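Local coordinates for DNR protein (Pseudomonas aeruginosa, PDB 2Z69) that probably acts, through the sensor domain seen here, as a DNA-binding transcription regulator of dissimilatory nitrate respiration, with nitric oxide the proposed signal, at residues F47-Y57 with M91-T102; Q29-L37 with F112-L120. All coordinates share one frame; numbering follows the deposited sequence.

Interaction 1 of 2, residues F47-Y57 with M91-T102; sequences FRQGEPAHAFY and MMFMDTPNYVAT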
loop_
_atom_site.group_PDB
_atom_site.type_symbol
_atom_site.label_atom_id
_atom_site.label_comp_id
_atom_site.label_asym_id
_atom_site.label_seq_id
_atom_site.Cartn_x
_atom_site.Cartn_y
_atom_site.Cartn_z
ATOM N N PHE B 47 -8.692 19.198 13.146
ATOM C CA PHE B 47 -7.411 18.926 13.765
ATOM C C PHE B 47 -6.441 19.985 13.241
ATOM O O PHE B 47 -6.755 20.680 12.251
ATOM C CB PHE B 47 -6.927 17.513 13.450
ATOM C CG PHE B 47 -6.926 17.158 11.961
ATOM C CD1 PHE B 47 -7.900 16.345 11.440
ATOM C CD2 PHE B 47 -5.893 17.586 11.114
ATOM C CE1 PHE B 47 -7.857 15.958 10.041
ATOM C CE2 PHE B 47 -5.857 17.230 9.773
ATOM C CZ PHE B 47 -6.855 16.405 9.244
ATOM N N ARG B 48 -5.337 20.153 13.963
ATOM C CA ARG B 48 -4.281 21.117 13.626
ATOM C C ARG B 48 -2.985 20.396 13.217
ATOM O O ARG B 48 -2.677 19.333 13.740
ATOM C CB ARG B 48 -4.007 22.073 14.802
ATOM C CG ARG B 48 -5.280 22.796 15.321
ATOM C CD ARG B 48 -5.012 23.499 16.691
ATOM N NE ARG B 48 -6.243 24.170 17.157
ATOM C CZ ARG B 48 -7.246 23.504 17.706
ATOM N NH1 ARG B 48 -7.131 22.190 17.874
ATOM N NH2 ARG B 48 -8.329 24.147 18.129
ATOM N N GLN B 49 -2.245 20.987 12.279
ATOM C CA GLN B 49 -1.012 20.424 11.830
ATOM C C GLN B 49 -0.120 20.270 13.069
ATOM O O GLN B 49 -0.071 21.164 13.896
ATOM C CB GLN B 49 -0.361 21.320 10.775
ATOM C CG GLN B 49 1.131 20.902 10.421
ATOM C CD GLN B 49 1.676 21.651 9.228
ATOM O OE1 GLN B 49 0.924 22.326 8.509
ATOM N NE2 GLN B 49 2.994 21.530 8.993
ATOM N N GLY B 50 0.526 19.107 13.201
ATOM C CA GLY B 50 1.509 18.863 14.267
ATOM C C GLY B 50 0.905 18.191 15.487
ATOM O O GLY B 50 1.607 17.827 16.403
ATOM N N GLU B 51 -0.405 18.036 15.493
ATOM C CA GLU B 51 -1.079 17.272 16.513
ATOM C C GLU B 51 -0.982 15.804 16.203
ATOM O O GLU B 51 -0.980 15.437 15.028
ATOM C CB GLU B 51 -2.565 17.651 16.544
ATOM C CG GLU B 51 -2.798 18.925 17.295
ATOM C CD GLU B 51 -4.277 19.345 17.286
ATOM O OE1 GLU B 51 -5.110 18.821 16.493
ATOM O OE2 GLU B 51 -4.588 20.222 18.103
ATOM N N PRO B 52 -0.977 14.952 17.252
ATOM C CA PRO B 52 -0.901 13.499 17.063
ATOM C C PRO B 52 -2.012 12.967 16.164
ATOM O O PRO B 52 -3.182 13.246 16.402
ATOM C CB PRO B 52 -1.000 12.955 18.504
ATOM C CG PRO B 52 -0.471 14.067 19.332
ATOM C CD PRO B 52 -1.028 15.295 18.687
ATOM N N ALA B 53 -1.657 12.238 15.111
ATOM C CA ALA B 53 -2.699 11.812 14.166
ATOM C C ALA B 53 -3.159 10.426 14.538
ATOM O O ALA B 53 -2.488 9.453 14.198
ATOM C CB ALA B 53 -2.180 11.823 12.741
ATOM N N HIS B 54 -4.273 10.330 15.250
ATOM C CA HIS B 54 -4.829 9.025 15.660
ATOM C C HIS B 54 -6.173 8.679 15.002
ATOM O O HIS B 54 -6.686 7.599 15.213
ATOM C CB HIS B 54 -5.025 8.970 17.191
ATOM C CG HIS B 54 -3.761 9.094 17.973
ATOM N ND1 HIS B 54 -2.628 8.379 17.667
ATOM C CD2 HIS B 54 -3.461 9.827 19.071
ATOM C CE1 HIS B 54 -1.675 8.674 18.534
ATOM N NE2 HIS B 54 -2.156 9.547 19.398
ATOM N N ALA B 55 -6.750 9.580 14.218
ATOM C CA ALA B 55 -8.101 9.350 13.713
ATOM C C ALA B 55 -8.284 9.900 12.312
ATOM O O ALA B 55 -7.581 10.824 11.925
ATOM C CB ALA B 55 -9.105 9.980 14.642
ATOM N N PHE B 56 -9.193 9.310 11.540
ATOM C CA PHE B 56 -9.679 9.956 10.321
ATOM C C PHE B 56 -11.181 10.236 10.477
ATOM O O PHE B 56 -11.782 9.798 11.461
ATOM C CB PHE B 56 -9.398 9.108 9.084
ATOM C CG PHE B 56 -10.157 7.830 9.039
ATOM C CD1 PHE B 56 -9.771 6.739 9.836
ATOM C CD2 PHE B 56 -11.230 7.674 8.160
ATOM C CE1 PHE B 56 -10.462 5.537 9.788
ATOM C CE2 PHE B 56 -11.943 6.473 8.107
ATOM C CZ PHE B 56 -11.551 5.398 8.906
ATOM N N TYR B 57 -11.753 10.950 9.504
ATOM C CA TYR B 57 -13.062 11.565 9.630
ATOM C C TYR B 57 -13.984 11.230 8.451
ATOM O O TYR B 57 -13.550 11.137 7.312
ATOM C CB TYR B 57 -12.917 13.076 9.757
ATOM C CG TYR B 57 -12.229 13.437 11.043
ATOM C CD1 TYR B 57 -10.837 13.359 11.168
ATOM C CD2 TYR B 57 -12.984 13.773 12.165
ATOM C CE1 TYR B 57 -10.214 13.643 12.409
ATOM C CE2 TYR B 57 -12.384 14.026 13.377
ATOM C CZ TYR B 57 -11.009 13.990 13.486
ATOM O OH TYR B 57 -10.457 14.278 14.735
ATOM N N MET B 91 -3.403 9.004 6.692
ATOM C CA MET B 91 -2.460 9.237 7.797
ATOM C C MET B 91 -2.023 7.915 8.410
ATOM O O MET B 91 -0.908 7.796 8.927
ATOM C CB MET B 91 -3.049 10.182 8.870
ATOM C CG MET B 91 -3.087 11.707 8.496
ATOM S SD MET B 91 -1.508 12.517 8.093
ATOM C CE MET B 91 -0.494 12.095 9.501
ATOM N N MET B 92 -2.909 6.926 8.330
ATOM C CA MET B 92 -2.659 5.562 8.810
ATOM C C MET B 92 -1.515 4.842 8.102
ATOM O O MET B 92 -0.947 3.887 8.634
ATOM C CB MET B 92 -3.895 4.724 8.548
ATOM C CG MET B 92 -4.838 4.602 9.674
ATOM S SD MET B 92 -6.362 3.818 9.121
ATOM C CE MET B 92 -7.194 5.214 8.367
ATOM N N PHE B 93 -1.224 5.279 6.885
ATOM C CA PHE B 93 -0.269 4.612 5.994
ATOM C C PHE B 93 0.837 5.585 5.613
ATOM O O PHE B 93 1.349 5.577 4.489
ATOM C CB PHE B 93 -0.980 4.074 4.743
ATOM C CG PHE B 93 -2.152 3.182 5.045
ATOM C CD1 PHE B 93 -3.452 3.691 5.020
ATOM C CD2 PHE B 93 -1.958 1.841 5.375
ATOM C CE1 PHE B 93 -4.556 2.874 5.303
ATOM C CE2 PHE B 93 -3.057 1.009 5.670
ATOM C CZ PHE B 93 -4.359 1.530 5.636
ATOM N N MET B 94 1.169 6.442 6.570
ATOM C CA MET B 94 2.337 7.308 6.521
ATOM C C MET B 94 3.184 6.946 7.743
ATOM O O MET B 94 2.657 6.632 8.807
ATOM C CB MET B 94 1.891 8.773 6.591
ATOM C CG MET B 94 1.436 9.337 5.257
ATOM S SD MET B 94 0.782 11.019 5.342
ATOM C CE MET B 94 2.001 11.848 6.357
ATOM N N ASP B 95 4.490 6.970 7.619
ATOM C CA ASP B 95 5.297 6.660 8.797
ATOM C C ASP B 95 5.550 7.956 9.559
ATOM O O ASP B 95 6.690 8.320 9.829
ATOM C CB ASP B 95 6.579 5.922 8.420
ATOM C CG ASP B 95 6.333 4.442 8.084
ATOM O OD1 ASP B 95 5.192 3.950 8.265
ATOM O OD2 ASP B 95 7.293 3.760 7.640
ATOM N N THR B 96 4.465 8.655 9.884
ATOM C CA THR B 96 4.549 9.955 10.543
ATOM C C THR B 96 3.546 10.031 11.699
ATOM O O THR B 96 2.387 9.676 11.531
ATOM C CB THR B 96 4.379 11.139 9.541
ATOM O OG1 THR B 96 5.382 12.117 9.796
ATOM C CG2 THR B 96 3.060 11.810 9.685
ATOM N N PRO B 97 4.015 10.464 12.882
ATOM C CA PRO B 97 3.188 10.528 14.083
ATOM C C PRO B 97 2.055 11.580 14.050
ATOM O O PRO B 97 1.008 11.320 14.608
ATOM C CB PRO B 97 4.201 10.885 15.180
ATOM C CG PRO B 97 5.287 11.598 14.464
ATOM C CD PRO B 97 5.402 10.895 13.151
ATOM N N ASN B 98 2.296 12.733 13.421
ATOM C CA ASN B 98 1.452 13.911 13.536
ATOM C C ASN B 98 0.782 14.316 12.227
ATOM O O ASN B 98 1.396 14.185 11.163
ATOM C CB ASN B 98 2.280 15.115 14.012
ATOM C CG ASN B 98 2.915 14.898 15.374
ATOM O OD1 ASN B 98 4.006 15.406 15.654
ATOM N ND2 ASN B 98 2.237 14.155 16.229
ATOM N N TYR B 99 -0.447 14.859 12.321
ATOM C CA TYR B 99 -1.095 15.498 11.179
ATOM C C TYR B 99 -0.115 16.432 10.481
ATOM O O TYR B 99 0.507 17.273 11.122
ATOM C CB TYR B 99 -2.358 16.277 11.599
ATOM C CG TYR B 99 -3.483 15.357 12.027
ATOM C CD1 TYR B 99 -4.138 14.555 11.108
ATOM C CD2 TYR B 99 -3.878 15.298 13.362
ATOM C CE1 TYR B 99 -5.166 13.676 11.515
ATOM C CE2 TYR B 99 -4.877 14.454 13.781
ATOM C CZ TYR B 99 -5.526 13.647 12.856
ATOM O OH TYR B 99 -6.549 12.806 13.306
ATOM N N VAL B 100 0.020 16.269 9.172
ATOM C CA VAL B 100 0.902 17.104 8.347
ATOM C C VAL B 100 0.172 18.328 7.750
ATOM O O VAL B 100 0.737 19.025 6.913
ATOM C CB VAL B 100 1.459 16.264 7.173
ATOM C CG1 VAL B 100 2.376 15.170 7.678
ATOM C CG2 VAL B 100 0.301 15.636 6.412
ATOM N N ALA B 101 -1.082 18.553 8.143
ATOM C CA ALA B 101 -1.886 19.706 7.705
ATOM C C ALA B 101 -2.976 19.972 8.744
ATOM O O ALA B 101 -3.178 19.151 9.635
ATOM C CB ALA B 101 -2.538 19.425 6.333
ATOM N N THR B 102 -3.699 21.085 8.585
ATOM C CA THR B 102 -4.801 21.501 9.472
ATOM C C THR B 102 -6.075 21.337 8.680
ATOM O O THR B 102 -6.080 21.563 7.483
ATOM C CB THR B 102 -4.628 23.016 9.803
ATOM O OG1 THR B 102 -3.397 23.209 10.514
ATOM C CG2 THR B 102 -5.761 23.591 10.584
HETATM O O HOH W 1 -1.463 23.970 8.844
HETATM O O HOH W 2 -6.104 12.113 16.295
HETATM O O HOH W 3 -8.135 14.086 15.373
#
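The ring of Y99 is clamped on both faces by residues of 47-57. F47 stacks face to face against it, centroids 3.8 Å apart and planes only 10° from parallel, while the CB of A53 sits over the middle of the opposite face, 3.6 Å from the ring centroid. The F47 ring is swung over Y99 because its CG stands between the backbone N and the carbonyl carbon (chi1 52°). At the far end of the sandwiched ring, Y99 OH donates to A55 O at 2.6 Å, and this oxygen lies in the ring plane; a water that also donates to the hydroxyl links it to P52 O and H54 N. The packing holds the phenol flat between F47 and A53, and the bonds at OH tie down its far end. The surrounding loops belong to the beta roll of the cyclic nucleotide-binding domain, where a type II turn from R48 to E51 meets the loop leading into strand 102-105. Backbone bonds flank the aromatic clamp: G50 N to Y99 O (2.8 Å), Y99 N to E51 O (2.8 Å) and A53 N to P97 O. Beyond it, Q49 N donates to T102 OG1 at 3.1 Å. M92 SD lies obliquely to the F56 ring, 5.3 Å from its centroid, a Met-aromatic contact, and M92 CE touches the ring at CD1. L151 of the second subunit packs on F47.

Interaction 2 of 2, residues Q29-L37 with F112-L120; sequences QELLASSDL and FRFSNKAYL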
loop_
_atom_site.group_PDB
_atom_site.type_symbol
_atom_site.label_atom_id
_atom_site.label_comp_id
_atom_site.label_asym_id
_atom_site.label_seq_id
_atom_site.Cartn_x
_atom_site.Cartn_y
_atom_site.Cartn_z
ATOM N N GLN B 29 -20.590 -1.998 12.300
ATOM C CA GLN B 29 -21.181 -1.758 13.609
ATOM C C GLN B 29 -20.087 -1.529 14.652
ATOM O O GLN B 29 -20.160 -0.593 15.433
ATOM C CB GLN B 29 -22.072 -2.965 13.990
ATOM C CG GLN B 29 -22.938 -2.819 15.250
ATOM C CD GLN B 29 -23.483 -4.167 15.784
ATOM O OE1 GLN B 29 -22.728 -5.023 16.264
ATOM N NE2 GLN B 29 -24.800 -4.339 15.716
ATOM N N GLU B 30 -19.064 -2.381 14.645
ATOM C CA GLU B 30 -17.977 -2.309 15.626
ATOM C C GLU B 30 -17.159 -1.019 15.473
ATOM O O GLU B 30 -16.721 -0.424 16.462
ATOM C CB GLU B 30 -17.082 -3.552 15.528
ATOM C CG GLU B 30 -16.042 -3.678 16.652
ATOM C CD GLU B 30 -15.258 -4.991 16.636
ATOM O OE1 GLU B 30 -15.668 -5.953 15.943
ATOM O OE2 GLU B 30 -14.226 -5.070 17.338
ATOM N N LEU B 31 -16.988 -0.592 14.223
ATOM C CA LEU B 31 -16.277 0.643 13.879
ATOM C C LEU B 31 -17.031 1.884 14.356
ATOM O O LEU B 31 -16.437 2.764 14.998
ATOM C CB LEU B 31 -16.020 0.699 12.358
ATOM C CG LEU B 31 -15.130 1.799 11.769
ATOM C CD1 LEU B 31 -13.771 1.884 12.474
ATOM C CD2 LEU B 31 -14.950 1.586 10.281
ATOM N N LEU B 32 -18.327 1.941 14.028
ATOM C CA LEU B 32 -19.248 2.945 14.589
ATOM C C LEU B 32 -19.272 2.989 16.116
ATOM O O LEU B 32 -19.307 4.063 16.704
ATOM C CB LEU B 32 -20.676 2.756 14.058
ATOM C CG LEU B 32 -20.908 3.300 12.648
ATOM C CD1 LEU B 32 -22.115 2.643 12.028
ATOM C CD2 LEU B 32 -21.062 4.823 12.674
ATOM N N ALA B 33 -19.250 1.821 16.746
ATOM C CA ALA B 33 -19.291 1.727 18.208
ATOM C C ALA B 33 -18.118 2.454 18.895
ATOM O O ALA B 33 -18.280 3.027 19.980
ATOM C CB ALA B 33 -19.364 0.246 18.647
ATOM N N SER B 34 -16.950 2.439 18.259
ATOM C CA SER B 34 -15.765 3.127 18.784
ATOM C C SER B 34 -15.568 4.555 18.225
ATOM O O SER B 34 -14.614 5.254 18.599
ATOM C CB SER B 34 -14.510 2.297 18.512
ATOM O OG SER B 34 -13.390 2.837 19.195
ATOM N N SER B 35 -16.453 4.995 17.341
ATOM C CA SER B 35 -16.338 6.355 16.811
ATOM C C SER B 35 -16.865 7.428 17.786
ATOM O O SER B 35 -17.582 7.119 18.714
ATOM C CB SER B 35 -17.025 6.471 15.440
ATOM O OG SER B 35 -18.429 6.527 15.564
ATOM N N ASP B 36 -16.475 8.679 17.559
ATOM C CA ASP B 36 -17.001 9.842 18.267
ATOM C C ASP B 36 -17.789 10.702 17.288
ATOM O O ASP B 36 -17.387 10.887 16.156
ATOM C CB ASP B 36 -15.853 10.710 18.795
ATOM C CG ASP B 36 -14.962 9.973 19.779
ATOM O OD1 ASP B 36 -15.508 9.259 20.653
ATOM O OD2 ASP B 36 -13.719 10.140 19.690
ATOM N N LEU B 37 -18.895 11.262 17.741
ATOM C CA LEU B 37 -19.583 12.290 16.990
ATOM C C LEU B 37 -18.955 13.662 17.277
ATOM O O LEU B 37 -18.692 14.017 18.455
ATOM C CB LEU B 37 -21.044 12.308 17.408
ATOM C CG LEU B 37 -21.906 13.249 16.593
ATOM C CD1 LEU B 37 -22.009 12.743 15.183
ATOM C CD2 LEU B 37 -23.280 13.336 17.292
ATOM N N PHE B 112 -18.102 12.066 11.930
ATOM C CA PHE B 112 -17.727 10.885 12.684
ATOM C C PHE B 112 -16.220 10.869 12.730
ATOM O O PHE B 112 -15.591 11.015 11.691
ATOM C CB PHE B 112 -18.183 9.631 11.946
ATOM C CG PHE B 112 -19.644 9.339 12.079
ATOM C CD1 PHE B 112 -20.383 8.964 10.963
ATOM C CD2 PHE B 112 -20.276 9.410 13.322
ATOM C CE1 PHE B 112 -21.744 8.661 11.060
ATOM C CE2 PHE B 112 -21.644 9.103 13.445
ATOM C CZ PHE B 112 -22.381 8.720 12.306
ATOM N N ARG B 113 -15.633 10.717 13.911
ATOM C CA ARG B 113 -14.182 10.558 14.054
ATOM C C ARG B 113 -13.909 9.091 14.289
ATOM O O ARG B 113 -14.313 8.552 15.327
ATOM C CB ARG B 113 -13.671 11.314 15.272
ATOM C CG ARG B 113 -12.298 10.866 15.761
ATOM C CD ARG B 113 -11.611 11.895 16.714
ATOM N NE ARG B 113 -12.475 12.187 17.838
ATOM C CZ ARG B 113 -12.900 13.388 18.210
ATOM N NH1 ARG B 113 -12.518 14.501 17.586
ATOM N NH2 ARG B 113 -13.701 13.465 19.253
ATOM N N PHE B 114 -13.233 8.435 13.354
ATOM C CA PHE B 114 -12.901 7.024 13.519
ATOM C C PHE B 114 -11.454 6.867 13.949
ATOM O O PHE B 114 -10.576 7.509 13.399
ATOM C CB PHE B 114 -13.096 6.304 12.207
ATOM C CG PHE B 114 -14.498 6.316 11.709
ATOM C CD1 PHE B 114 -14.884 7.178 10.702
ATOM C CD2 PHE B 114 -15.432 5.453 12.223
ATOM C CE1 PHE B 114 -16.168 7.167 10.216
ATOM C CE2 PHE B 114 -16.723 5.454 11.740
ATOM C CZ PHE B 114 -17.083 6.317 10.736
ATOM N N SER B 115 -11.202 6.017 14.934
ATOM C CA SER B 115 -9.853 5.674 15.354
ATOM C C SER B 115 -9.097 4.920 14.256
ATOM O O SER B 115 -9.630 3.962 13.659
ATOM C CB SER B 115 -9.950 4.778 16.597
ATOM O OG SER B 115 -8.705 4.233 16.938
ATOM N N ASN B 116 -7.861 5.355 13.995
ATOM C CA ASN B 116 -6.949 4.632 13.118
ATOM C C ASN B 116 -6.839 3.208 13.613
ATOM O O ASN B 116 -7.058 2.264 12.851
ATOM C CB ASN B 116 -5.570 5.324 13.034
ATOM C CG ASN B 116 -5.617 6.633 12.240
ATOM O OD1 ASN B 116 -6.639 6.987 11.688
ATOM N ND2 ASN B 116 -4.508 7.345 12.185
ATOM N N LYS B 117 -6.585 3.056 14.913
ATOM C CA LYS B 117 -6.409 1.737 15.527
ATOM C C LYS B 117 -7.612 0.770 15.362
ATOM O O LYS B 117 -7.429 -0.411 15.119
ATOM C CB LYS B 117 -6.001 1.887 17.015
ATOM N N ALA B 118 -8.832 1.290 15.495
ATOM C CA ALA B 118 -10.031 0.470 15.316
ATOM C C ALA B 118 -10.247 0.107 13.868
ATOM O O ALA B 118 -10.662 -0.980 13.583
ATOM C CB ALA B 118 -11.274 1.179 15.856
ATOM N N TYR B 119 -9.996 1.020 12.946
ATOM C CA TYR B 119 -10.168 0.693 11.529
ATOM C C TYR B 119 -9.182 -0.423 11.128
ATOM O O TYR B 119 -9.572 -1.433 10.510
ATOM C CB TYR B 119 -10.026 1.951 10.658
ATOM C CG TYR B 119 -10.282 1.738 9.179
ATOM C CD1 TYR B 119 -11.575 1.623 8.676
ATOM C CD2 TYR B 119 -9.224 1.634 8.287
ATOM C CE1 TYR B 119 -11.797 1.435 7.303
ATOM C CE2 TYR B 119 -9.440 1.432 6.932
ATOM C CZ TYR B 119 -10.725 1.348 6.448
ATOM O OH TYR B 119 -10.901 1.157 5.099
ATOM N N LEU B 120 -7.925 -0.263 11.545
ATOM C CA LEU B 120 -6.876 -1.203 11.207
ATOM C C LEU B 120 -7.113 -2.574 11.842
ATOM O O LEU B 120 -6.666 -3.593 11.323
ATOM C CB LEU B 120 -5.497 -0.639 11.598
ATOM C CG LEU B 120 -4.952 0.540 10.771
ATOM C CD1 LEU B 120 -3.773 1.223 11.474
ATOM C CD2 LEU B 120 -4.529 0.034 9.383
HETATM O O HOH W 4 -13.693 4.254 15.822
HETATM O O HOH W 5 -12.861 7.781 17.717
#
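R113 turns the edge of its guanidinium group to D36, whose OD2 lies in the guanidinium plane. R113 NE donates to that oxygen on its anti lone pair at 3.0 Å, with a nearly straight N-H...O angle of 166°, and a weak bond from NH2 reaches the same atom. The carboxylate plane stands 66° from the guanidinium plane, and OD2 alone takes both N-H groups. A bend at chi3 (56°) folds the arginine back to D36 from a chain that begins extended. The backbones of the two residues form an antiparallel hydrogen-bonded pair, R113 N to D36 O at 2.9 Å and D36 N to R113 O at 3.1 Å. This pairing joins strand 36-40, at the margin of one sheet of the beta roll, to strand 109-115, and helix 25-33 arrives just ahead of it. On the other face of the sheet F112 and L37 form the non-hydrogen-bonded pair, and L37 CD1 reaches obliquely to the F112 ring. L32 CD2 rests over one face of the F112 ring, 4.2 Å from its centroid and toward the rim, and H10 meets that ring edge-to-face. L31 crosses F114 at about a right angle, its CG 3.7 Å from F114 CD2. L31 CD2 comes in the plane of the Y119 ring to its edge, 3.7 Å from Y119 CD1; the Y119 hydroxyl is hydrogen-bonded to L19 O. L31 CD1 lies against A118 at the start of helix 116-123, where S115 is the N-cap and its OG accepts from A118 N at 3.3 Å.

In the fold
The two contacts meet in one sheet, where strand 55-59 of interaction 1 neighbours strand 109-115 of interaction 2: F56 and F114 are joined by their backbones and their rings meet as well. Both segments of interaction 1 fall between those of interaction 2 in sequence, and the centres of the two contacts lie about 16 Å apart. Both are partly buried. Interaction 1 ties two mostly irregular loops around one buried tyrosine, with waters at its hydroxyl, and reaches the second subunit. Interaction 2 joins strand to strand and helix to strand and helix; its aliphatic-aromatic packing is largely buried, its salt bridge lies nearer the surface, and no other subunit touches it.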